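Local coordinates for putative NADH-depentdent flavin oxidoreductase (Cupriavidus metallidurans, PDB 5OCS) that is an Old Yellow Enzyme that uses bound flavin mononucleotide to act as an ene-reductase, reducing activated carbon-carbon double bonds, probably with NAD(P)H as electron donor, at the flavin mononucleotide site and the interface of chains A and B. Numbering follows the deposited sequence. Chains: chain A/B, Putative NADH-depentdent flavin oxidoreductase.

Contact 1: the flavin mononucleotide site. Residues chain A 353; chain B 22-25, 56-57, 100, 178, 181, 231, 300-302, 323-325. With FMN (flavin mononucleotide), chain C.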
ATOM      1  N   ARG A 353      13.880  -0.401   6.651  1.00 11.73           N
ATOM      2  CA  ARG A 353      14.121  -1.386   7.725  1.00 13.36           C
ATOM      3  C   ARG A 353      13.369  -2.686   7.538  1.00 12.99           C
ATOM      4  O   ARG A 353      13.615  -3.620   8.283  1.00 14.02           O
ATOM      5  CB  ARG A 353      13.789  -0.778   9.100  1.00 15.10           C
ATOM      6  CG  ARG A 353      14.708   0.360   9.442  1.00 17.09           C
ATOM      7  CD  ARG A 353      14.080   1.369  10.385  1.00 20.91           C
ATOM      8  NE  ARG A 353      13.815   0.848  11.729  1.00 23.28           N
ATOM      9  CZ  ARG A 353      13.233   1.554  12.697  1.00 25.17           C
ATOM     10  NH1 ARG A 353      12.857   2.820  12.477  1.00 22.64           N
ATOM     11  NH2 ARG A 353      13.010   0.989  13.894  1.00 24.09           N
TER
ATOM     12  N   ALA B  22       1.978  -4.049  14.470  1.00  8.09           N
ATOM     13  CA  ALA B  22       2.682  -3.347  15.529  1.00  7.78           C
ATOM     14  C   ALA B  22       2.884  -1.865  15.173  1.00  7.77           C
ATOM     15  O   ALA B  22       2.999  -1.516  13.971  1.00  7.91           O
ATOM     16  CB  ALA B  22       4.034  -4.019  15.752  1.00  7.76           C
ATOM     17  N   PRO B  23       2.967  -0.984  16.198  1.00  7.75           N
ATOM     18  CA  PRO B  23       3.213   0.419  15.920  1.00  7.43           C
ATOM     19  C   PRO B  23       4.546   0.621  15.187  1.00  7.83           C
ATOM     20  O   PRO B  23       5.580  -0.007  15.546  1.00  7.79           O
ATOM     21  CB  PRO B  23       3.222   1.063  17.313  1.00  7.82           C
ATOM     22  CG  PRO B  23       3.673  -0.049  18.222  1.00  7.55           C
ATOM     23  CD  PRO B  23       2.980  -1.282  17.651  1.00  7.78           C
ATOM     24  N   MET B  24       4.504   1.421  14.131  1.00  7.69           N
ATOM     25  CA  MET B  24       5.717   1.664  13.310  1.00  8.07           C
ATOM     26  C   MET B  24       5.825   3.110  12.894  1.00  7.73           C
ATOM     27  O   MET B  24       5.160   3.537  11.975  1.00  7.92           O
ATOM     28  CB  MET B  24       5.808   0.775  12.066  1.00  8.26           C
ATOM     29  CG  MET B  24       6.043  -0.667  12.374  1.00  8.68           C
ATOM     30  SD  MET B  24       6.042  -1.711  10.879  1.00  9.87           S
ATOM     31  CE  MET B  24       4.266  -1.827  10.564  1.00 10.10           C
ATOM     32  N   CYS B  25       6.683   3.850  13.585  1.00  8.48           N
ATOM     33  CA  CYS B  25       7.017   5.226  13.212  1.00  8.57           C
ATOM     34  C   CYS B  25       7.393   5.350  11.761  1.00  8.53           C
ATOM     35  O   CYS B  25       8.223   4.581  11.247  1.00  8.80           O
ATOM     36  CB  CYS B  25       8.200   5.728  14.019  1.00  8.99           C
ATOM     37  SG  CYS B  25       7.764   6.203  15.713  1.00 10.42           S
ATOM     38  N   GLU B  56       1.483   4.190  14.859  1.00  7.37           N
ATOM     39  CA  GLU B  56       2.791   4.573  15.381  1.00  7.55           C
ATOM     40  C   GLU B  56       2.811   5.432  16.629  1.00  7.73           C
ATOM     41  O   GLU B  56       1.836   6.169  16.879  1.00  8.06           O
ATOM     42  CB  GLU B  56       3.544   5.332  14.309  1.00  7.99           C
ATOM     43  CG  GLU B  56       2.965   6.673  13.898  1.00  7.88           C
ATOM     44  CD  GLU B  56       3.626   7.216  12.641  1.00  8.10           C
ATOM     45  OE1 GLU B  56       4.744   7.793  12.674  1.00  7.48           O
ATOM     46  OE2 GLU B  56       2.982   7.069  11.610  1.00  9.07           O
ATOM     47  N   ALA B  57       3.955   5.397  17.333  1.00  7.54           N
ATOM     48  CA  ALA B  57       4.254   6.336  18.446  1.00  7.26           C
ATOM     49  C   ALA B  57       3.797   7.730  18.084  1.00  7.32           C
ATOM     50  O   ALA B  57       4.330   8.384  17.226  1.00  6.80           O
ATOM     51  CB  ALA B  57       5.721   6.319  18.824  1.00  7.34           C
ATOM     52  N   GLN B 100      -0.799   4.238  19.625  1.00  7.69           N
ATOM     53  CA  GLN B 100       0.225   4.223  20.649  1.00  7.27           C
ATOM     54  C   GLN B 100       0.512   5.672  21.005  1.00  7.13           C
ATOM     55  O   GLN B 100       0.930   6.456  20.152  1.00  7.26           O
ATOM     56  CB  GLN B 100       1.496   3.506  20.158  1.00  7.66           C
ATOM     57  CG  GLN B 100       2.542   3.368  21.259  1.00  7.48           C
ATOM     58  CD  GLN B 100       3.832   2.811  20.754  1.00  7.73           C
ATOM     59  OE1 GLN B 100       4.546   3.467  19.965  1.00  7.05           O
ATOM     60  NE2 GLN B 100       4.185   1.630  21.238  1.00  7.71           N
ATOM     61  N   HIS B 178       2.863   3.894  25.546  1.00  8.15           N
ATOM     62  CA  HIS B 178       4.218   3.442  25.202  1.00  7.71           C
ATOM     63  C   HIS B 178       5.063   3.476  26.457  1.00  7.78           C
ATOM     64  O   HIS B 178       5.479   4.538  26.910  1.00  8.93           O
ATOM     65  CB  HIS B 178       4.810   4.335  24.113  1.00  7.74           C
ATOM     66  CG  HIS B 178       5.964   3.726  23.376  1.00  7.56           C
ATOM     67  ND1 HIS B 178       6.672   2.661  23.857  1.00  7.75           N
ATOM     68  CD2 HIS B 178       6.545   4.056  22.194  1.00  7.82           C
ATOM     69  CE1 HIS B 178       7.620   2.331  23.002  1.00  7.94           C
ATOM     70  NE2 HIS B 178       7.555   3.157  21.969  1.00  7.92           N
ATOM     71  N   HIS B 181      11.097   0.648  24.919  1.00  6.96           N
ATOM     72  CA  HIS B 181      12.079   1.156  23.933  1.00  7.46           C
ATOM     73  C   HIS B 181      12.920   2.336  24.366  1.00  7.16           C
ATOM     74  O   HIS B 181      13.352   3.146  23.575  1.00  6.95           O
ATOM     75  CB  HIS B 181      11.409   1.363  22.563  1.00  8.42           C
ATOM     76  CG  HIS B 181      10.821   0.105  22.029  1.00  8.85           C
ATOM     77  ND1 HIS B 181       9.993   0.070  20.936  1.00 10.23           N
ATOM     78  CD2 HIS B 181      10.971  -1.188  22.433  1.00  9.74           C
ATOM     79  CE1 HIS B 181       9.636  -1.184  20.698  1.00 10.59           C
ATOM     80  NE2 HIS B 181      10.224  -1.968  21.591  1.00 10.59           N
ATOM     81  N   ARG B 231       2.615  -1.044  26.276  1.00  7.85           N
ATOM     82  CA  ARG B 231       3.708  -1.781  25.692  1.00  7.94           C
ATOM     83  C   ARG B 231       4.902  -1.608  26.643  1.00  7.66           C
ATOM     84  O   ARG B 231       5.224  -0.488  27.063  1.00  7.83           O
ATOM     85  CB  ARG B 231       4.032  -1.244  24.300  1.00  8.44           C
ATOM     86  CG  ARG B 231       4.972  -2.151  23.529  1.00  9.60           C
ATOM     87  CD  ARG B 231       5.163  -1.801  22.054  1.00 10.62           C
ATOM     88  NE  ARG B 231       5.349  -3.002  21.220  1.00 10.55           N
ATOM     89  CZ  ARG B 231       5.941  -3.043  20.009  1.00 11.31           C
ATOM     90  NH1 ARG B 231       6.491  -1.964  19.486  1.00 10.62           N
ATOM     91  NH2 ARG B 231       6.008  -4.192  19.305  1.00 12.11           N
ATOM     92  N   VAL B 300       5.992 -10.099  20.008  1.00 11.36           N
ATOM     93  CA  VAL B 300       6.555  -9.480  18.825  1.00 10.76           C
ATOM     94  C   VAL B 300       8.039  -9.832  18.708  1.00 11.46           C
ATOM     95  O   VAL B 300       8.686 -10.099  19.743  1.00 11.20           O
ATOM     96  CB  VAL B 300       6.364  -7.953  18.903  1.00 11.34           C
ATOM     97  CG1 VAL B 300       7.215  -7.301  19.988  1.00 11.38           C
ATOM     98  CG2 VAL B 300       6.592  -7.262  17.564  1.00 12.05           C
ATOM     99  N   GLY B 301       8.579  -9.767  17.485  1.00 10.19           N
ATOM    100  CA  GLY B 301      10.037  -9.766  17.246  1.00 11.82           C
ATOM    101  C   GLY B 301      10.505 -10.862  16.311  1.00 11.56           C
ATOM    102  O   GLY B 301      10.666 -12.008  16.709  1.00 14.28           O
ATOM    103  N   LEU B 302      10.660 -10.529  15.046  1.00 12.62           N
ATOM    104  CA  LEU B 302      11.155 -11.457  14.031  1.00 13.30           C
ATOM    105  C   LEU B 302      10.201 -12.652  13.923  1.00 12.98           C
ATOM    106  O   LEU B 302      10.617 -13.799  13.807  1.00 14.29           O
ATOM    107  CB  LEU B 302      12.634 -11.846  14.303  1.00 14.26           C
ATOM    108  CG  LEU B 302      13.654 -10.728  14.092  1.00 14.42           C
ATOM    109  CD1 LEU B 302      15.030 -11.115  14.629  1.00 16.06           C
ATOM    110  CD2 LEU B 302      13.845 -10.385  12.609  1.00 14.88           C
ATOM    111  N   ILE B 323       3.220  -7.952  14.412  1.00  9.31           N
ATOM    112  CA  ILE B 323       4.159  -8.021  13.306  1.00  9.58           C
ATOM    113  C   ILE B 323       4.426  -6.593  12.818  1.00  9.07           C
ATOM    114  O   ILE B 323       3.488  -5.827  12.621  1.00  8.66           O
ATOM    115  CB  ILE B 323       3.554  -8.818  12.183  1.00 11.16           C
ATOM    116  CG1 ILE B 323       3.264 -10.243  12.645  1.00 13.11           C
ATOM    117  CG2 ILE B 323       4.489  -8.869  10.988  1.00 11.99           C
ATOM    118  CD1 ILE B 323       2.297 -10.964  11.730  1.00 14.74           C
ATOM    119  N   ALA B 324       5.683  -6.254  12.625  1.00  7.99           N
ATOM    120  CA  ALA B 324       6.078  -4.956  12.087  1.00  8.14           C
ATOM    121  C   ALA B 324       6.767  -5.101  10.742  1.00  8.23           C
ATOM    122  O   ALA B 324       6.167  -4.950   9.694  1.00  8.16           O
ATOM    123  CB  ALA B 324       6.943  -4.215  13.103  1.00  8.61           C
ATOM    124  N   ARG B 325       8.036  -5.434  10.741  1.00  8.87           N
ATOM    125  CA  ARG B 325       8.756  -5.465   9.479  1.00  9.26           C
ATOM    126  C   ARG B 325       8.143  -6.396   8.438  1.00  8.96           C
ATOM    127  O   ARG B 325       8.140  -6.041   7.245  1.00  9.34           O
ATOM    128  CB  ARG B 325      10.205  -5.829   9.704  1.00  9.91           C
ATOM    129  CG  ARG B 325      10.989  -4.681  10.317  1.00 10.28           C
ATOM    130  CD  ARG B 325      12.369  -5.086  10.798  1.00 10.42           C
ATOM    131  NE  ARG B 325      12.260  -5.917  11.987  1.00 11.41           N
ATOM    132  CZ  ARG B 325      13.292  -6.327  12.721  1.00 11.59           C
ATOM    133  NH1 ARG B 325      14.524  -5.987  12.373  1.00 12.56           N
ATOM    134  NH2 ARG B 325      13.090  -7.058  13.818  1.00 11.56           N
TER
HETATM  135  N1  FMN C 401       7.805   0.200  18.294  1.00  9.01           N
HETATM  136  C2  FMN C 401       6.990   1.070  18.998  1.00  8.94           C
HETATM  137  O2  FMN C 401       6.652   0.695  20.162  1.00  8.40           O
HETATM  138  N3  FMN C 401       6.533   2.237  18.507  1.00  8.46           N
HETATM  139  C4  FMN C 401       6.829   2.644  17.295  1.00  8.73           C
HETATM  140  O4  FMN C 401       6.360   3.664  16.822  1.00  8.27           O
HETATM  141  C4A FMN C 401       7.747   1.837  16.493  1.00  8.87           C
HETATM  142  N5  FMN C 401       8.136   2.273  15.270  1.00  9.40           N
HETATM  143  C5A FMN C 401       8.838   1.409  14.434  1.00  9.99           C
HETATM  144  C6  FMN C 401       9.134   1.794  13.120  1.00 10.85           C
HETATM  145  C7  FMN C 401       9.842   0.955  12.280  1.00 11.11           C
HETATM  146  C7M FMN C 401      10.174   1.396  10.878  1.00 10.84           C
HETATM  147  C8  FMN C 401      10.272  -0.345  12.814  1.00 11.47           C
HETATM  148  C8M FMN C 401      11.078  -1.309  11.977  1.00 13.04           C
HETATM  149  C9  FMN C 401       9.975  -0.746  14.102  1.00 10.32           C
HETATM  150  C9A FMN C 401       9.247   0.070  14.945  1.00  9.73           C
HETATM  151  N10 FMN C 401       8.944  -0.320  16.269  1.00  9.16           N
HETATM  152  C10 FMN C 401       8.147   0.559  17.047  1.00  8.60           C
HETATM  153  C1' FMN C 401       9.277  -1.609  16.790  1.00  8.79           C
HETATM  154  C2' FMN C 401       8.213  -2.553  16.170  1.00  9.29           C
HETATM  155  O2' FMN C 401       6.879  -2.254  16.657  1.00  8.58           O
HETATM  156  C3' FMN C 401       8.523  -4.031  16.505  1.00  8.88           C
HETATM  157  O3' FMN C 401       8.398  -4.205  17.931  1.00  9.32           O
HETATM  158  C4' FMN C 401       9.925  -4.450  16.051  1.00  8.74           C
HETATM  159  O4' FMN C 401      10.188  -4.004  14.718  1.00  9.13           O
HETATM  160  C5' FMN C 401      10.076  -5.961  16.130  1.00  8.60           C
HETATM  161  O5' FMN C 401       9.082  -6.647  15.377  1.00  8.95           O
HETATM  162  P   FMN C 401       9.328  -7.144  13.875  1.00  8.77           P
HETATM  163  O1P FMN C 401       9.710  -5.938  13.015  1.00  8.84           O
HETATM  164  O2P FMN C 401      10.462  -8.117  14.053  1.00 10.64           O
HETATM  165  O3P FMN C 401       8.003  -7.788  13.581  1.00  9.61           O
HETATM  166  O   HOH W   1       7.176  -9.819  15.050  1.00  9.74           O
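A:Arg353, reaching in from the partner subunit, lays its guanidinium over the dimethylbenzene ring of the FMN in this Old Yellow Enzyme site. A:Arg353 NH2 stands 3.5 Å from the centroid of that FMN ring, a cation-pi contact, and a bend at chi3 (67°) turns the flat group so that C7 lies over its centre. B:Met24 packs the benzene ring from the opposite face, through CB and CG. The pyrimidine end is read in plane by B:Gln100, whose extended chain, CG anti to the backbone N, presents OE1 to FMN N3 at 2.8 Å, on a lone pair, while NE2 gives a nearly straight bond to O2. The FMN O2 carbonyl also accepts from B:Arg231 NH1 at 2.7 Å, a pairing that would favour negative charge at the N1-C2=O2 edge of reduced flavin. NH2 of the same guanidinium binds the ribityl hydroxyl O3', so two nitrogens span isoalloxazine and sugar. The backbone N of B:Cys25 donates to FMN N5, the hydride-accepting atom, at 2.7 Å, and that of B:Ala57 to O4. The B:His181 ring meets the FMN pyrimidine ring steeply, edge-to-face with its edge towards N1; with B:His178 it forms the family's substrate-anchoring histidine pair. The phosphate is held by the backbone N atoms of B:Leu302, B:Ala324 and B:Arg325, the last at the start of helix 325-329, and B:Arg325 NE adds a salt bridge to FMN O1P at 2.7 Å.

Contact 2: the interface of chains A and B. Residues chain A 332, 335-336, 353-354, 356, 359, 362; chain B 325, 328-329.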
ATOM      1  N   ARG A 332       4.380  -5.499  -3.193  1.00  8.38           N
ATOM      2  CA  ARG A 332       5.820  -5.470  -3.153  1.00  8.35           C
ATOM      3  C   ARG A 332       6.465  -6.472  -4.136  1.00  8.59           C
ATOM      4  O   ARG A 332       7.677  -6.807  -4.000  1.00 10.10           O
ATOM      5  CB  ARG A 332       6.318  -5.765  -1.734  1.00  8.38           C
ATOM      6  CG  ARG A 332       5.679  -4.894  -0.648  1.00  8.88           C
ATOM      7  CD  ARG A 332       6.017  -3.416  -0.763  1.00  8.88           C
ATOM      8  NE  ARG A 332       5.651  -2.844   0.529  1.00  9.29           N
ATOM      9  CZ  ARG A 332       4.593  -2.100   0.813  1.00  9.93           C
ATOM     10  NH1 ARG A 332       3.831  -1.572  -0.122  1.00  9.82           N
ATOM     11  NH2 ARG A 332       4.360  -1.811   2.094  1.00  9.79           N
ATOM     12  N   TRP A 335       9.972  -5.827  -5.253  1.00  9.38           N
ATOM     13  CA  TRP A 335      10.991  -6.092  -4.204  1.00  9.92           C
ATOM     14  C   TRP A 335      11.332  -7.615  -4.080  1.00  9.97           C
ATOM     15  O   TRP A 335      12.509  -8.049  -4.001  1.00 10.67           O
ATOM     16  CB  TRP A 335      10.507  -5.663  -2.844  1.00  9.73           C
ATOM     17  CG  TRP A 335      10.146  -4.226  -2.657  1.00  9.76           C
ATOM     18  CD1 TRP A 335      10.037  -3.245  -3.596  1.00  9.62           C
ATOM     19  CD2 TRP A 335       9.765  -3.645  -1.407  1.00  9.76           C
ATOM     20  NE1 TRP A 335       9.661  -2.060  -2.988  1.00 10.23           N
ATOM     21  CE2 TRP A 335       9.508  -2.287  -1.640  1.00  9.89           C
ATOM     22  CE3 TRP A 335       9.676  -4.147  -0.098  1.00  9.64           C
ATOM     23  CZ2 TRP A 335       9.103  -1.421  -0.606  1.00 10.62           C
ATOM     24  CZ3 TRP A 335       9.283  -3.299   0.908  1.00 10.24           C
ATOM     25  CH2 TRP A 335       9.004  -1.948   0.645  1.00  9.78           C
ATOM     26  N   HIS A 336      10.278  -8.416  -4.081  1.00 10.07           N
ATOM     27  CA  HIS A 336      10.380  -9.869  -3.921  1.00 10.85           C
ATOM     28  C   HIS A 336      11.070 -10.484  -5.113  1.00 11.43           C
ATOM     29  O   HIS A 336      11.938 -11.375  -4.907  1.00 12.00           O
ATOM     30  CB  HIS A 336       9.036 -10.464  -3.627  1.00 11.47           C
ATOM     31  CG  HIS A 336       8.433  -9.911  -2.388  1.00 10.66           C
ATOM     32  ND1 HIS A 336       7.074  -9.829  -2.187  1.00 10.91           N
ATOM     33  CD2 HIS A 336       9.014  -9.304  -1.328  1.00 10.99           C
ATOM     34  CE1 HIS A 336       6.843  -9.268  -1.009  1.00 11.31           C
ATOM     35  NE2 HIS A 336       8.012  -8.951  -0.462  1.00 10.94           N
ATOM     36  N   ARG A 353      13.880  -0.401   6.651  1.00 11.73           N
ATOM     37  CA  ARG A 353      14.121  -1.386   7.725  1.00 13.36           C
ATOM     38  C   ARG A 353      13.369  -2.686   7.538  1.00 12.99           C
ATOM     39  O   ARG A 353      13.615  -3.620   8.283  1.00 14.02           O
ATOM     40  CB  ARG A 353      13.789  -0.778   9.100  1.00 15.10           C
ATOM     41  CG  ARG A 353      14.708   0.360   9.442  1.00 17.09           C
ATOM     42  CD  ARG A 353      14.080   1.369  10.385  1.00 20.91           C
ATOM     43  NE  ARG A 353      13.815   0.848  11.729  1.00 23.28           N
ATOM     44  CZ  ARG A 353      13.233   1.554  12.697  1.00 25.17           C
ATOM     45  NH1 ARG A 353      12.857   2.820  12.477  1.00 22.64           N
ATOM     46  NH2 ARG A 353      13.010   0.989  13.894  1.00 24.09           N
ATOM     47  N   SER A 354      12.485  -2.765   6.552  1.00 11.52           N
ATOM     48  CA  SER A 354      11.724  -3.981   6.292  1.00 11.26           C
ATOM     49  C   SER A 354      12.488  -5.135   5.683  1.00 12.25           C
ATOM     50  O   SER A 354      11.935  -6.228   5.599  1.00 13.91           O
ATOM     51  CB  SER A 354      10.553  -3.667   5.355  1.00 11.12           C
ATOM     52  OG  SER A 354      10.958  -3.424   4.045  1.00 11.63           O
ATOM     53  N   PRO A 356      14.326  -8.290   4.933  1.00 20.26           N
ATOM     54  CA  PRO A 356      14.528  -9.469   5.787  1.00 21.67           C
ATOM     55  C   PRO A 356      15.978  -9.690   6.184  1.00 22.55           C
ATOM     56  O   PRO A 356      16.876  -9.266   5.478  1.00 18.84           O
ATOM     57  CB  PRO A 356      14.054 -10.629   4.904  1.00 22.34           C
ATOM     58  CG  PRO A 356      12.982 -10.010   4.071  1.00 22.65           C
ATOM     59  CD  PRO A 356      13.478  -8.613   3.765  1.00 22.00           C
ATOM     60  N   LEU A 359      18.692 -10.906   3.644  1.00 42.00           N
ATOM     61  CA  LEU A 359      19.115 -10.096   2.510  1.00 41.15           C
ATOM     62  C   LEU A 359      19.945  -8.933   2.958  1.00 40.47           C
ATOM     63  O   LEU A 359      19.853  -8.497   4.102  1.00 45.49           O
ATOM     64  CB  LEU A 359      17.887  -9.552   1.753  1.00 39.86           C
ATOM     65  CG  LEU A 359      17.083 -10.612   1.015  1.00 41.95           C
ATOM     66  CD1 LEU A 359      15.605 -10.256   0.915  1.00 42.48           C
ATOM     67  CD2 LEU A 359      17.688 -10.870  -0.364  1.00 40.90           C
ATOM     68  N   LEU A 362      19.189  -4.880  -0.801  1.00 17.29           N
ATOM     69  CA  LEU A 362      17.973  -4.949  -1.637  1.00 15.84           C
ATOM     70  C   LEU A 362      17.526  -3.557  -2.059  1.00 14.58           C
ATOM     71  O   LEU A 362      17.086  -3.332  -3.215  1.00 15.06           O
ATOM     72  CB  LEU A 362      16.848  -5.688  -0.898  1.00 15.58           C
ATOM     73  CG  LEU A 362      15.530  -5.854  -1.668  1.00 15.05           C
ATOM     74  CD1 LEU A 362      15.798  -6.694  -2.911  1.00 14.91           C
ATOM     75  CD2 LEU A 362      14.463  -6.523  -0.833  1.00 14.60           C
TER
ATOM     76  N   ARG B 325       8.036  -5.434  10.741  1.00  8.87           N
ATOM     77  CA  ARG B 325       8.756  -5.465   9.479  1.00  9.26           C
ATOM     78  C   ARG B 325       8.143  -6.396   8.438  1.00  8.96           C
ATOM     79  O   ARG B 325       8.140  -6.041   7.245  1.00  9.34           O
ATOM     80  CB  ARG B 325      10.205  -5.829   9.704  1.00  9.91           C
ATOM     81  CG  ARG B 325      10.989  -4.681  10.317  1.00 10.28           C
ATOM     82  CD  ARG B 325      12.369  -5.086  10.798  1.00 10.42           C
ATOM     83  NE  ARG B 325      12.260  -5.917  11.987  1.00 11.41           N
ATOM     84  CZ  ARG B 325      13.292  -6.327  12.721  1.00 11.59           C
ATOM     85  NH1 ARG B 325      14.524  -5.987  12.373  1.00 12.56           N
ATOM     86  NH2 ARG B 325      13.090  -7.058  13.818  1.00 11.56           N
ATOM     87  N   LEU B 328       5.539  -4.481   6.574  1.00  8.88           N
ATOM     88  CA  LEU B 328       6.103  -3.533   5.614  1.00  8.80           C
ATOM     89  C   LEU B 328       6.572  -4.289   4.379  1.00  9.18           C
ATOM     90  O   LEU B 328       6.353  -3.832   3.289  1.00 10.15           O
ATOM     91  CB  LEU B 328       7.250  -2.745   6.247  1.00  8.90           C
ATOM     92  CG  LEU B 328       6.899  -1.957   7.493  1.00  8.89           C
ATOM     93  CD1 LEU B 328       8.103  -1.128   7.906  1.00  9.17           C
ATOM     94  CD2 LEU B 328       5.675  -1.089   7.264  1.00  9.02           C
ATOM     95  N   TYR B 329       7.165  -5.474   4.553  1.00  9.10           N
ATOM     96  CA  TYR B 329       7.743  -6.204   3.443  1.00  9.24           C
ATOM     97  C   TYR B 329       6.678  -6.966   2.675  1.00  9.61           C
ATOM     98  O   TYR B 329       6.859  -7.290   1.476  1.00  9.72           O
ATOM     99  CB  TYR B 329       8.826  -7.139   3.978  1.00  9.68           C
ATOM    100  CG  TYR B 329       9.745  -7.685   2.904  1.00  9.31           C
ATOM    101  CD1 TYR B 329      10.628  -6.859   2.249  1.00  9.58           C
ATOM    102  CD2 TYR B 329       9.717  -9.033   2.563  1.00 10.05           C
ATOM    103  CE1 TYR B 329      11.484  -7.359   1.280  1.00 10.09           C
ATOM    104  CE2 TYR B 329      10.546  -9.540   1.597  1.00  9.68           C
ATOM    105  CZ  TYR B 329      11.445  -8.708   0.971  1.00 10.14           C
ATOM    106  OH  TYR B 329      12.282  -9.223  -0.025  1.00 12.13           O
TER
HETATM  107  O   HOH W   2      15.604  -4.195  10.157  1.00 19.44           O
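B:Tyr329, at the end of helix 325-329 in this Old Yellow Enzyme, probably a biological dimer since one flavin site draws on both chains, packs its side chain between A:Pro356 and A:His336. With CG anti to the backbone N (chi1 -165°), B:Tyr329 CB starts out beside the backbone carbonyl O of A:Ser354, 3.6 Å away. CG and CD1 continue past that carbonyl to A:Pro356, which crosses the ring at about a right angle and sets CD over its centre, 3.4 Å from the B:Tyr329 centroid, in a CH-pi contact. On the opposite face CD2 and CE2 meet the imidazole of A:His336, tilted 59° to the phenol and approaching edge-to-face; B:Tyr329 CE2 is 3.3 Å from A:His336 CD2. CD1 also abuts the rim of the A:Trp335 indole at CE3. At CE1 the edge reaches A:Leu362 CD2, which comes tip to tip in the ring plane, and the B:Tyr329 OH lies between A:His336 CD2, at 3.5 Å, and the same A:Leu362 methyl. The helix end is gripped as well. A:His336 NE2 donates to the B:Tyr329 backbone O at 2.8 Å, from above the carbonyl plane and bent (129° at H). A:Arg332 clasps B:Leu328 O side-on, with NE at 3.0 Å nearly along the C=O axis and NH2 on a lone pair. A bend at chi2 lets this arginine lay CD over the A:Trp335 face toward its rim, which may help to brace the clasp. A:Ser354 CB packs on B:Leu328 CB.

Contact 1 and contact 2 lie about 16 Å apart, measured between the centres of their C-alpha atoms, and share A:Arg353 and B:Arg325. Helix 325-329 of chain B joins them, its first residue at the cofactor phosphate and its last packed against chain A. From the other subunit, the 3-10 helix 349-354 supplies A:Arg353 to the flavin and A:Ser354 to the subunit boundary. Each active site is thus completed by its neighbour, and the two-fold symmetry repeats the arrangement with the chains exchanged. If this assembly is the biological dimer, as seems likely, its packing probably helps to place the arginine that covers the flavin.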